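Local coordinates for protein pectate lyase II (Xanthomonas campestris pv. campestris, PDB 2QY1) that probably cleaves pectate, a plant cell-wall polysaccharide, by a lyase reaction, as a secreted member of the polysaccharide lyase 1 family, at residues K15-A21 with L39-G45; I99-T103 with A324-L328. The protein carries 2 engineered substitutions. All coordinates share one frame. Numbering follows the deposited sequence.

Overall arrangement
Near the N terminus, contact 1 pairs strand 18-20 with strand 39-43. It closes a short loop that holds helix 23-32. The chain then winds through the parallel coils of the beta-helix. Strand 39-43 pairs with 74-78, and 74-78 pairs with 97-105, so residues 99-103 lie two strands further along the same sheet. Contact 2 closes a far longer loop, across more than 200 residues, where the tail after helix 314-321 returns to that strand. The two loops follow one another without overlap. The contact centres are about 14 Å apart, yet the contacts touch: the buried side chains of Tyr43 and Met102 meet, with Tyr43 CD2 3.8 Å from Met102 SD.

Contact 1. Residues K15-A21 with L39-G45; sequences KVPVNVA and LVLNYTG
Residues 15-20 run parallel to residues 39-43, both extended; Ala21 (psi -15°) and Thr44 (psi -6°) leave that conformation. The axes of strands 18-20 and 39-43 approach to 4.6 Å at 37°. Val18 pairs with Leu41, Asn19 with Asn42 and Val20 with Tyr43, at CA-CA distances of 4.9, 4.7 and 5.0 Å. Lys15 starts the contact with its backbone: Lys15 O lies 3.6 Å from Val40 CG2. At Val16 a water bridges the segments, donating to Val16 O (2.9 Å) and accepting from Val40 N (2.8 Å). Pro17 has no N-H to give. Its CA makes a C-H...O contact with Val40 O (3.3 Å), and its CG packs on Val40 CG1 (4.0 Å). Val18 begins the direct ladder. Val18 N donates to Val40 O (2.7 Å), and Val18 O accepts from Asn42 N (2.9 Å). The Val18 side chain (t) meets Leu41 (m, t), with Val18 CB 4.0 Å from Leu41 CD2. Asn19 projects to the other face, beside Asn42. Val20 N donates to Asn42 O (2.9 Å), and Val20 O accepts from Thr44 N (3.0 Å). The buried Val20 side chain (m) lies between its neighbours: CG1 is 4.3 Å from Leu41 CD2, and CG2 is 4.3 Å from Tyr43 CB. At Ala21 the ladder ends; Ala21 CA is 3.3 Å from Thr44 OG1, and Ala21 O is 3.2 Å from Gly45 CA. Leu41 and Tyr43 also touch Met26 of helix 23-32. Strand 39-43 pairs on with 74-78. This is a beta-alpha-beta crossover at the N-terminal end of the parallel beta-helix of the pectate lyase family.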
loop_
_atom_site.group_PDB
_atom_site.type_symbol
_atom_site.label_atom_id
_atom_site.label_comp_id
_atom_site.label_asym_id
_atom_site.label_seq_id
_atom_site.Cartn_x
_atom_site.Cartn_y
_atom_site.Cartn_z
ATOM N N LYS A 15 -9.585 -1.303 23.562
ATOM C CA LYS A 15 -9.511 -2.622 24.193
ATOM C C LYS A 15 -8.087 -2.902 24.665
ATOM O O LYS A 15 -7.120 -2.480 24.027
ATOM C CB LYS A 15 -9.979 -3.728 23.238
ATOM C CG LYS A 15 -11.457 -3.652 22.823
ATOM C CD LYS A 15 -12.420 -3.931 23.974
ATOM C CE LYS A 15 -13.860 -3.682 23.545
ATOM N NZ LYS A 15 -14.793 -3.613 24.709
ATOM N N VAL A 16 -7.974 -3.592 25.798
ATOM C CA VAL A 16 -6.676 -3.989 26.341
ATOM C C VAL A 16 -5.954 -4.892 25.333
ATOM O O VAL A 16 -6.485 -5.939 24.954
ATOM C CB VAL A 16 -6.825 -4.688 27.717
ATOM C CG1 VAL A 16 -5.489 -5.258 28.192
ATOM C CG2 VAL A 16 -7.399 -3.714 28.750
ATOM N N PRO A 17 -4.760 -4.466 24.870
ATOM C CA PRO A 17 -3.978 -5.217 23.887
ATOM C C PRO A 17 -3.630 -6.639 24.325
ATOM O O PRO A 17 -3.313 -6.877 25.489
ATOM C CB PRO A 17 -2.702 -4.380 23.741
ATOM C CG PRO A 17 -3.126 -3.002 24.103
ATOM C CD PRO A 17 -4.092 -3.201 25.231
ATOM N N VAL A 18 -3.717 -7.565 23.376
ATOM C CA VAL A 18 -3.276 -8.938 23.562
ATOM C C VAL A 18 -1.859 -9.016 23.003
ATOM O O VAL A 18 -1.645 -8.787 21.807
ATOM C CB VAL A 18 -4.212 -9.930 22.818
ATOM C CG1 VAL A 18 -3.736 -11.376 22.978
ATOM C CG2 VAL A 18 -5.652 -9.777 23.303
ATOM N N ASN A 19 -0.890 -9.298 23.870
ATOM C CA ASN A 19 0.497 -9.441 23.434
ATOM C C ASN A 19 0.687 -10.727 22.641
ATOM O O ASN A 19 0.352 -11.815 23.116
ATOM C CB ASN A 19 1.460 -9.404 24.627
ATOM C CG ASN A 19 1.392 -8.097 25.395
ATOM O OD1 ASN A 19 1.020 -7.057 24.849
ATOM N ND2 ASN A 19 1.753 -8.146 26.672
ATOM N N VAL A 20 1.199 -10.589 21.424
ATOM C CA VAL A 20 1.496 -11.739 20.570
ATOM C C VAL A 20 2.943 -11.659 20.085
ATOM O O VAL A 20 3.329 -10.705 19.413
ATOM C CB VAL A 20 0.486 -11.881 19.387
ATOM C CG1 VAL A 20 -0.917 -12.179 19.915
ATOM C CG2 VAL A 20 0.466 -10.636 18.499
ATOM N N ALA A 21 3.744 -12.655 20.451
ATOM C CA ALA A 21 5.177 -12.639 20.153
ATOM C C ALA A 21 5.516 -13.263 18.807
ATOM O O ALA A 21 6.627 -13.091 18.299
ATOM C CB ALA A 21 5.956 -13.328 21.268
ATOM N N LEU A 39 -10.720 -6.081 18.938
ATOM C CA LEU A 39 -9.541 -6.865 19.291
ATOM C C LEU A 39 -8.286 -6.048 18.982
ATOM O O LEU A 39 -8.117 -5.566 17.862
ATOM C CB LEU A 39 -9.514 -8.190 18.511
ATOM C CG LEU A 39 -8.265 -9.078 18.617
ATOM C CD1 LEU A 39 -8.155 -9.743 19.993
ATOM C CD2 LEU A 39 -8.239 -10.124 17.506
ATOM N N VAL A 40 -7.416 -5.889 19.974
ATOM C CA VAL A 40 -6.155 -5.177 19.767
ATOM C C VAL A 40 -4.989 -6.127 19.990
ATOM O O VAL A 40 -4.858 -6.722 21.060
ATOM C CB VAL A 40 -6.020 -3.925 20.673
ATOM C CG1 VAL A 40 -4.672 -3.233 20.449
ATOM C CG2 VAL A 40 -7.154 -2.954 20.409
ATOM N N LEU A 41 -4.152 -6.263 18.967
ATOM C CA LEU A 41 -3.000 -7.147 19.031
ATOM C C LEU A 41 -1.697 -6.360 19.058
ATOM O O LEU A 41 -1.401 -5.589 18.142
ATOM C CB LEU A 41 -3.013 -8.136 17.857
ATOM C CG LEU A 41 -4.270 -8.997 17.695
ATOM C CD1 LEU A 41 -4.265 -9.726 16.360
ATOM C CD2 LEU A 41 -4.424 -9.988 18.839
ATOM N N ASN A 42 -0.933 -6.557 20.129
ATOM C CA ASN A 42 0.377 -5.949 20.279
ATOM C C ASN A 42 1.450 -6.949 19.865
ATOM O O ASN A 42 1.778 -7.871 20.619
ATOM C CB ASN A 42 0.574 -5.479 21.731
ATOM C CG ASN A 42 1.981 -4.964 22.009
ATOM O OD1 ASN A 42 2.607 -5.349 22.998
ATOM N ND2 ASN A 42 2.475 -4.083 21.153
ATOM N N TYR A 43 1.980 -6.773 18.656
ATOM C CA TYR A 43 3.021 -7.662 18.139
ATOM C C TYR A 43 4.407 -7.282 18.659
ATOM O O TYR A 43 4.897 -6.184 18.396
ATOM C CB TYR A 43 3.023 -7.705 16.607
ATOM C CG TYR A 43 4.180 -8.506 16.056
ATOM C CD1 TYR A 43 4.254 -9.887 16.252
ATOM C CD2 TYR A 43 5.221 -7.879 15.364
ATOM C CE1 TYR A 43 5.330 -10.633 15.759
ATOM C CE2 TYR A 43 6.301 -8.613 14.867
ATOM C CZ TYR A 43 6.346 -9.989 15.068
ATOM O OH TYR A 43 7.413 -10.717 14.587
ATOM N N THR A 44 5.035 -8.216 19.370
ATOM C CA THR A 44 6.292 -7.962 20.080
ATOM C C THR A 44 7.493 -8.706 19.490
ATOM O O THR A 44 8.627 -8.504 19.928
ATOM C CB THR A 44 6.178 -8.352 21.572
ATOM O OG1 THR A 44 5.932 -9.759 21.674
ATOM C CG2 THR A 44 5.049 -7.589 22.249
ATOM N N GLY A 45 7.241 -9.571 18.511
ATOM C CA GLY A 45 8.302 -10.363 17.886
ATOM C C GLY A 45 9.340 -9.492 17.213
ATOM O O GLY A 45 9.014 -8.435 16.676
HETATM O O HOH W 1 -7.951 -6.690 22.579
#

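Contact 2. Residues I99-T103 with A324-L328; sequences IQNMT and AGKNL
Leu328, Asn101 and Ala324 carry most of this contact, which buries 279 Å² in all. Asn101 breaks strand 97-105 with a left-handed backbone (phi 59°, psi 27°). Asn101 CA is 4.4 Å from Ala324 CA, and the Asn101 side chain (chi1 -148°, chi2 49°) reaches the tail. Asn101 OD1 accepts from Gly325 N (2.9 Å) and from a water (2.8 Å). That water in turn accepts from Lys326 N (3.0 Å) and Leu328 N (3.3 Å). Asn101 ND2 donates to Gly78 O in the preceding coil. Asn101 thus ties the irregular segment after helix 314-321 to a bend in the parallel beta-helix of the pectate lyase family. Ala324 is extended (phi -79°, psi 160°) and points its CB toward the strand, 3.3 Å from Thr103 OG1. Gly325 and Asn327 have positive phi, and the tail curls so that Leu328 comes back to the strand. Leu328, left-handed too (m, t), sets CD2 3.6 Å from Gln100 CG and 4.2 Å from Asn101 CB.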
loop_
_atom_site.group_PDB
_atom_site.type_symbol
_atom_site.label_atom_id
_atom_site.label_comp_id
_atom_site.label_asym_id
_atom_site.label_seq_id
_atom_site.Cartn_x
_atom_site.Cartn_y
_atom_site.Cartn_z
ATOM N N ILE A 99 -3.839 -1.630 10.589
ATOM C CA ILE A 99 -2.526 -2.271 10.563
ATOM C C ILE A 99 -1.498 -1.152 10.698
ATOM O O ILE A 99 -1.401 -0.289 9.825
ATOM C CB ILE A 99 -2.312 -3.093 9.267
ATOM C CG1 ILE A 99 -3.396 -4.177 9.136
ATOM C CG2 ILE A 99 -0.904 -3.715 9.232
ATOM C CD1 ILE A 99 -3.580 -4.705 7.720
ATOM N N GLN A 100 -0.745 -1.165 11.798
ATOM C CA GLN A 100 0.073 -0.014 12.184
ATOM C C GLN A 100 1.412 -0.403 12.811
ATOM O O GLN A 100 1.484 -1.364 13.570
ATOM C CB GLN A 100 -0.728 0.841 13.169
ATOM C CG GLN A 100 -0.260 2.262 13.332
ATOM C CD GLN A 100 -1.195 3.066 14.214
ATOM O OE1 GLN A 100 -1.637 2.590 15.261
ATOM N NE2 GLN A 100 -1.507 4.285 13.792
ATOM N N ASN A 101 2.461 0.356 12.488
ATOM C CA ASN A 101 3.799 0.200 13.090
ATOM C C ASN A 101 4.448 -1.180 12.904
ATOM O O ASN A 101 5.268 -1.609 13.727
ATOM C CB ASN A 101 3.782 0.608 14.576
ATOM C CG ASN A 101 5.100 1.219 15.034
ATOM O OD1 ASN A 101 5.642 2.114 14.384
ATOM N ND2 ASN A 101 5.612 0.743 16.164
ATOM N N MET A 102 4.078 -1.875 11.828
ATOM C CA MET A 102 4.697 -3.158 11.504
ATOM C C MET A 102 5.883 -2.962 10.569
ATOM O O MET A 102 5.819 -2.168 9.630
ATOM C CB MET A 102 3.691 -4.118 10.857
ATOM C CG MET A 102 2.584 -4.604 11.785
ATOM S SD MET A 102 3.180 -5.712 13.074
ATOM C CE MET A 102 3.271 -7.260 12.168
ATOM N N THR A 103 6.965 -3.683 10.846
ATOM C CA THR A 103 8.105 -3.751 9.941
ATOM C C THR A 103 8.092 -5.135 9.305
ATOM O O THR A 103 8.301 -6.147 9.986
ATOM C CB THR A 103 9.433 -3.467 10.675
ATOM O OG1 THR A 103 9.400 -2.139 11.214
ATOM C CG2 THR A 103 10.619 -3.589 9.728
ATOM N N ALA A 324 7.589 2.604 10.286
ATOM C CA ALA A 324 7.502 2.109 11.653
ATOM C C ALA A 324 8.652 2.663 12.491
ATOM O O ALA A 324 9.668 3.106 11.951
ATOM C CB ALA A 324 7.511 0.587 11.665
ATOM N N GLY A 325 8.481 2.648 13.810
ATOM C CA GLY A 325 9.522 3.107 14.731
ATOM C C GLY A 325 9.622 4.616 14.849
ATOM O O GLY A 325 10.582 5.134 15.422
ATOM N N LYS A 326 8.623 5.320 14.319
ATOM C CA LYS A 326 8.600 6.785 14.324
ATOM C C LYS A 326 7.605 7.347 15.336
ATOM O O LYS A 326 7.280 8.539 15.299
ATOM C CB LYS A 326 8.266 7.315 12.923
ATOM C CG LYS A 326 9.316 7.000 11.866
ATOM C CD LYS A 326 10.524 7.913 11.997
ATOM C CE LYS A 326 11.607 7.550 10.997
ATOM N NZ LYS A 326 11.091 7.567 9.598
ATOM N N ASN A 327 7.119 6.483 16.229
ATOM C CA ASN A 327 6.119 6.852 17.236
ATOM C C ASN A 327 4.823 7.417 16.622
ATOM O O ASN A 327 4.120 8.220 17.237
ATOM C CB ASN A 327 6.728 7.821 18.257
ATOM C CG ASN A 327 5.842 8.034 19.462
ATOM O OD1 ASN A 327 5.306 7.083 20.042
ATOM N ND2 ASN A 327 5.680 9.286 19.845
ATOM N N LEU A 328 4.515 6.973 15.403
ATOM C CA LEU A 328 3.320 7.407 14.667
ATOM C C LEU A 328 3.284 8.923 14.420
ATOM O O LEU A 328 2.208 9.524 14.351
ATOM C CB LEU A 328 2.032 6.935 15.366
ATOM C CG LEU A 328 1.970 5.499 15.905
ATOM C CD1 LEU A 328 0.667 5.261 16.656
ATOM C CD2 LEU A 328 2.150 4.463 14.789
HETATM O O HOH W 2 7.391 3.460 17.216
HETATM O O HOH W 3 5.819 4.757 13.405
#